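Local coordinates for protein 4-oxalocrotonate tautomerase (Staphylococcus aureus, PDB 2X4K) that is a small enzyme of the tautomerase family, within the MIF clan, that assembles as a hexamer of short beta-alpha-beta chains, at residues A[2-6]-A[40-44]. Numbering follows the deposited sequence.
Sequences MMPIV and AIHVV. With ZN (zinc ion), chain E.
Residues 3-6 of the segment 2-6 run parallel to 40-44, with 20° between the two directions and with Met3, Pro4, Ile5 and Val6 level with Ala40, Ile41, His42 and Val43 at CA-CA spacings of 4.7–4.8 Å. Met3 turns the chain with positive phi (28/63), sets its CA 3.4 Å from Ala40 O in a CA-H...O contact and, with chi1 t, brings CG within 3.8 Å of His42 CE1. From Pro4 onward the backbone is extended. The Pro4 ring lies against Ile41 (CG to CG1 4.0 Å), while Pro4 O accepts two hydrogen bonds from His42, at 2.9 Å from N and 3.1 Å from ND1. With chi1 m and chi2 78°, the imidazole thus has ND1 committed to Pro4 and NE2 on the far side, where it binds zinc at 2.0 Å; Asp62 of one neighbouring subunit, His42 of another and a water complete the site. Strands 5-11 and 42-48 are the neighbouring parallel strands of the beta-alpha-beta unit of the tautomerase fold, linked through helix 16-34. Ile5 shares a sheet face with His42, and Ile5 packs on Val44 of the subunit that supplies the second His42. Val6 occupies the other face with Val43 (CB to CG2 4.1 Å), where Val6 packs on Val26 and Val43 on Thr27 of helix 16-34. Val6 N donates to His42 O and Val6 O accepts from Val44 N, both at 2.8 Å, continuing the parallel ladder.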
loop_
_atom_site.group_PDB
_atom_site.type_symbol
_atom_site.label_atom_id
_atom_site.label_comp_id
_atom_site.label_asym_id
_atom_site.label_seq_id
_atom_site.Cartn_x
_atom_site.Cartn_y
_atom_site.Cartn_z
ATOM N N MET A 2 -18.162 6.271 -3.211
ATOM C CA MET A 2 -17.310 5.113 -2.866
ATOM C C MET A 2 -15.830 5.114 -3.272
ATOM O O MET A 2 -15.020 4.466 -2.615
ATOM C CB MET A 2 -17.942 3.820 -3.390
ATOM C CG MET A 2 -19.079 3.318 -2.539
ATOM S SD MET A 2 -19.482 1.604 -2.897
ATOM C CE MET A 2 -21.269 1.697 -2.818
ATOM N N MET A 3 -15.482 5.800 -4.348
ATOM C CA MET A 3 -14.107 5.852 -4.911
ATOM C C MET A 3 -13.158 4.644 -4.697
ATOM O O MET A 3 -12.093 4.776 -4.085
ATOM C CB MET A 3 -13.411 7.141 -4.449
ATOM C CG MET A 3 -12.326 7.599 -5.410
ATOM S SD MET A 3 -11.445 9.063 -4.848
ATOM C CE MET A 3 -10.441 8.374 -3.536
ATOM N N PRO A 4 -13.517 3.467 -5.228
ATOM C CA PRO A 4 -12.649 2.323 -4.994
ATOM C C PRO A 4 -11.272 2.452 -5.660
ATOM O O PRO A 4 -11.159 2.895 -6.807
ATOM C CB PRO A 4 -13.438 1.153 -5.587
ATOM C CG PRO A 4 -14.861 1.601 -5.552
ATOM C CD PRO A 4 -14.772 3.059 -5.880
ATOM N N ILE A 5 -10.239 2.086 -4.914
ATOM C CA ILE A 5 -8.879 2.050 -5.412
ATOM C C ILE A 5 -8.366 0.645 -5.198
ATOM O O ILE A 5 -8.262 0.184 -4.064
ATOM C CB ILE A 5 -8.000 3.043 -4.671
ATOM C CG1 ILE A 5 -8.545 4.447 -4.899
ATOM C CG2 ILE A 5 -6.554 2.935 -5.134
ATOM C CD1 ILE A 5 -7.750 5.511 -4.233
ATOM N N VAL A 6 -8.065 -0.028 -6.300
ATOM C CA VAL A 6 -7.642 -1.404 -6.284
ATOM C C VAL A 6 -6.175 -1.467 -6.655
ATOM O O VAL A 6 -5.744 -0.839 -7.624
ATOM C CB VAL A 6 -8.451 -2.219 -7.298
ATOM C CG1 VAL A 6 -8.087 -3.688 -7.208
ATOM C CG2 VAL A 6 -9.937 -2.030 -7.069
ATOM N N ALA A 40 -15.585 5.895 -10.871
ATOM C CA ALA A 40 -14.877 6.113 -9.618
ATOM C C ALA A 40 -13.987 4.931 -9.238
ATOM O O ALA A 40 -13.389 4.948 -8.159
ATOM C CB ALA A 40 -15.885 6.367 -8.509
ATOM N N ILE A 41 -13.889 3.919 -10.107
ATOM C CA ILE A 41 -13.136 2.703 -9.785
ATOM C C ILE A 41 -11.785 2.760 -10.487
ATOM O O ILE A 41 -11.718 2.861 -11.711
ATOM C CB ILE A 41 -13.884 1.426 -10.209
ATOM C CG1 ILE A 41 -15.238 1.342 -9.496
ATOM C CG2 ILE A 41 -13.035 0.188 -9.892
ATOM C CD1 ILE A 41 -16.154 0.243 -10.029
ATOM N N HIS A 42 -10.723 2.668 -9.693
ATOM C CA HIS A 42 -9.351 2.813 -10.156
ATOM C C HIS A 42 -8.592 1.527 -9.898
ATOM O O HIS A 42 -8.749 0.930 -8.836
ATOM C CB HIS A 42 -8.684 3.950 -9.394
ATOM C CG HIS A 42 -9.478 5.211 -9.414
ATOM N ND1 HIS A 42 -10.579 5.408 -8.611
ATOM C CD2 HIS A 42 -9.350 6.332 -10.157
ATOM C CE1 HIS A 42 -11.084 6.605 -8.845
ATOM N NE2 HIS A 42 -10.362 7.185 -9.783
ATOM N N VAL A 43 -7.756 1.117 -10.847
ATOM C CA VAL A 43 -6.967 -0.095 -10.701
ATOM C C VAL A 43 -5.511 0.193 -11.025
ATOM O O VAL A 43 -5.204 0.808 -12.045
ATOM C CB VAL A 43 -7.484 -1.234 -11.601
ATOM C CG1 VAL A 43 -6.636 -2.500 -11.423
ATOM C CG2 VAL A 43 -8.944 -1.513 -11.314
ATOM N N VAL A 44 -4.622 -0.259 -10.149
ATOM C CA VAL A 44 -3.191 -0.208 -10.367
ATOM C C VAL A 44 -2.633 -1.617 -10.262
ATOM O O VAL A 44 -2.981 -2.347 -9.339
ATOM C CB VAL A 44 -2.501 0.686 -9.323
ATOM C CG1 VAL A 44 -0.980 0.617 -9.457
ATOM C CG2 VAL A 44 -3.011 2.125 -9.437
HETATM ZN ZN ZN E . -10.457 9.136 -10.325
HETATM O O HOH W 1 -9.330 9.349 -12.413
#